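Local coordinates for capsular polysaccharide export system protein KpsC (Thermosulfurimonas dismutans, PDB 6MGD), which transfers Kdo in beta(2,7) linkage, probably from CMP-Kdo, to build the conserved glycolipid anchor of Gram-negative bacterial capsules, at residues Y7-S10 with L11-R15. Sequence-based numbering, arbitrary orientation.
Sequences YKFS and LWKIR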
loop_
_atom_site.group_PDB
_atom_site.type_symbol
_atom_site.label_atom_id
_atom_site.label_comp_id
_atom_site.label_asym_id
_atom_site.label_seq_id
_atom_site.Cartn_x
_atom_site.Cartn_y
_atom_site.Cartn_z
ATOM N N TYR A 7 -17.090 -5.106 11.312
ATOM C CA TYR A 7 -16.510 -5.807 12.453
ATOM C C TYR A 7 -15.638 -4.834 13.236
ATOM O O TYR A 7 -14.536 -4.489 12.796
ATOM C CB TYR A 7 -15.706 -7.023 11.994
ATOM C CG TYR A 7 -15.202 -7.894 13.123
ATOM C CD1 TYR A 7 -13.873 -7.852 13.520
ATOM C CD2 TYR A 7 -16.060 -8.761 13.789
ATOM C CE1 TYR A 7 -13.411 -8.646 14.547
ATOM C CE2 TYR A 7 -15.609 -9.561 14.819
ATOM C CZ TYR A 7 -14.283 -9.501 15.194
ATOM O OH TYR A 7 -13.825 -10.298 16.221
ATOM N N LYS A 8 -16.140 -4.393 14.392
ATOM C CA LYS A 8 -15.375 -3.579 15.337
ATOM C C LYS A 8 -14.873 -2.290 14.689
ATOM O O LYS A 8 -13.702 -1.922 14.806
ATOM C CB LYS A 8 -14.217 -4.381 15.936
ATOM C CG LYS A 8 -14.658 -5.584 16.754
ATOM C CD LYS A 8 -13.467 -6.391 17.244
ATOM C CE LYS A 8 -13.913 -7.585 18.076
ATOM N NZ LYS A 8 -12.767 -8.469 18.425
ATOM N N PHE A 9 -15.775 -1.601 13.997
ATOM C CA PHE A 9 -15.490 -0.298 13.416
ATOM C C PHE A 9 -15.934 0.806 14.367
ATOM O O PHE A 9 -16.931 0.674 15.082
ATOM C CB PHE A 9 -16.200 -0.117 12.071
ATOM C CG PHE A 9 -15.513 -0.790 10.914
ATOM C CD1 PHE A 9 -14.522 -1.736 11.124
ATOM C CD2 PHE A 9 -15.857 -0.461 9.610
ATOM C CE1 PHE A 9 -13.894 -2.348 10.055
ATOM C CE2 PHE A 9 -15.231 -1.068 8.540
ATOM C CZ PHE A 9 -14.247 -2.014 8.762
ATOM N N SER A 10 -15.185 1.904 14.365
ATOM C CA SER A 10 -15.635 3.090 15.073
ATOM C C SER A 10 -16.769 3.761 14.299
ATOM O O SER A 10 -16.921 3.583 13.087
ATOM C CB SER A 10 -14.480 4.072 15.279
ATOM O OG SER A 10 -13.969 4.535 14.042
ATOM N N LEU A 11 -17.582 4.531 15.030
ATOM C CA LEU A 11 -18.705 5.239 14.421
ATOM C C LEU A 11 -18.252 6.080 13.234
ATOM O O LEU A 11 -18.834 6.006 12.145
ATOM C CB LEU A 11 -19.398 6.117 15.467
ATOM C CG LEU A 11 -20.249 5.423 16.532
ATOM C CD1 LEU A 11 -20.850 6.443 17.490
ATOM C CD2 LEU A 11 -21.342 4.600 15.878
ATOM N N TRP A 12 -17.209 6.890 13.436
ATOM C CA TRP A 12 -16.656 7.690 12.348
ATOM C C TRP A 12 -16.267 6.818 11.158
ATOM O O TRP A 12 -16.561 7.159 10.007
ATOM C CB TRP A 12 -15.452 8.486 12.852
ATOM C CG TRP A 12 -14.767 9.250 11.777
ATOM C CD1 TRP A 12 -13.597 8.921 11.159
ATOM C CD2 TRP A 12 -15.212 10.471 11.175
ATOM N NE1 TRP A 12 -13.280 9.865 10.215
ATOM C CE2 TRP A 12 -14.258 10.826 10.202
ATOM C CE3 TRP A 12 -16.323 11.300 11.364
ATOM C CZ2 TRP A 12 -14.377 11.971 9.422
ATOM C CZ3 TRP A 12 -16.438 12.443 10.589
ATOM C CH2 TRP A 12 -15.470 12.766 9.628
ATOM N N LYS A 13 -15.618 5.679 11.419
ATOM C CA LYS A 13 -15.221 4.788 10.333
ATOM C C LYS A 13 -16.426 4.174 9.630
ATOM O O LYS A 13 -16.375 3.935 8.419
ATOM C CB LYS A 13 -14.299 3.691 10.867
ATOM C CG LYS A 13 -13.928 2.608 9.863
ATOM C CD LYS A 13 -12.723 1.833 10.353
ATOM C CE LYS A 13 -11.525 2.754 10.489
ATOM N NZ LYS A 13 -10.399 2.300 9.633
ATOM N N ILE A 14 -17.510 3.912 10.362
ATOM C CA ILE A 14 -18.706 3.340 9.746
ATOM C C ILE A 14 -19.288 4.302 8.716
ATOM O O ILE A 14 -19.642 3.906 7.599
ATOM C CB ILE A 14 -19.742 2.971 10.825
ATOM C CG1 ILE A 14 -19.239 1.797 11.665
ATOM C CG2 ILE A 14 -21.084 2.646 10.191
ATOM C CD1 ILE A 14 -20.203 1.361 12.745
ATOM N N ARG A 15 -19.389 5.584 9.076
ATOM C CA ARG A 15 -19.920 6.576 8.146
ATOM C C ARG A 15 -19.049 6.692 6.901
ATOM O O ARG A 15 -19.564 6.834 5.785
ATOM C CB ARG A 15 -20.040 7.932 8.842
ATOM C CG ARG A 15 -20.970 7.933 10.039
ATOM C CD ARG A 15 -21.140 9.334 10.587
ATOM N NE ARG A 15 -21.659 10.245 9.575
ATOM C CZ ARG A 15 -21.713 11.565 9.716
ATOM N NH1 ARG A 15 -21.276 12.132 10.832
ATOM N NH2 ARG A 15 -22.200 12.319 8.741
#
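Phe9 and Lys13 meet where the loop after strand 4-7 turns into helix 11-20. The methylene chain of the lysine runs over one face of the phenyl ring: CD of Lys13 stands above the ring centre, 3.9 Å from the centroid of the Phe9 ring, a CH-pi contact. CG of Lys13 comes within 3.6 Å of CD2 of Phe9. A chi1 of 174°, which sets CG opposite the backbone N, carries the lysine methylenes across to the ring; bends at chi3 and chi4 follow, and NZ of Lys13 ends 5.8 Å from the Phe9 centroid, at most a weak cation-pi attraction. On the ring's opposite face lies the backbone N of Tyr7, offset toward the rim. Ile14 closes the packed side, its CG1 3.6 Å from CB of Phe9. The Phe9 side chain also touches Trp49 of strand 44-49, which forms a cation-pi pair with Lys13. Cut back to an alanine here, the loop would probably open a gap against Trp49 and leave the Lys13 methylenes without the face they lie on, that chain then less restrained. The polar side is looser. Ser10 is exposed and its OG, set between the backbone N and the carbonyl carbon (chi1 63°), takes a weak bond from N of Lys13 at 3.3 Å; its carbonyl is held more firmly, Ile14 N donating to Ser10 O at 2.8 Å as the first turn begins. On this exposed flank CB of Leu11 points away from the loop and the indole of Trp12 ends clear of it. Ser10 is thus the N-cap of helix 11-20, at the junction leading from strand 4-7 to the helix in a beta-alpha-beta crossover to the parallel strand 24-28, as in the Rossmann-like domains of GT-B glycosyltransferases.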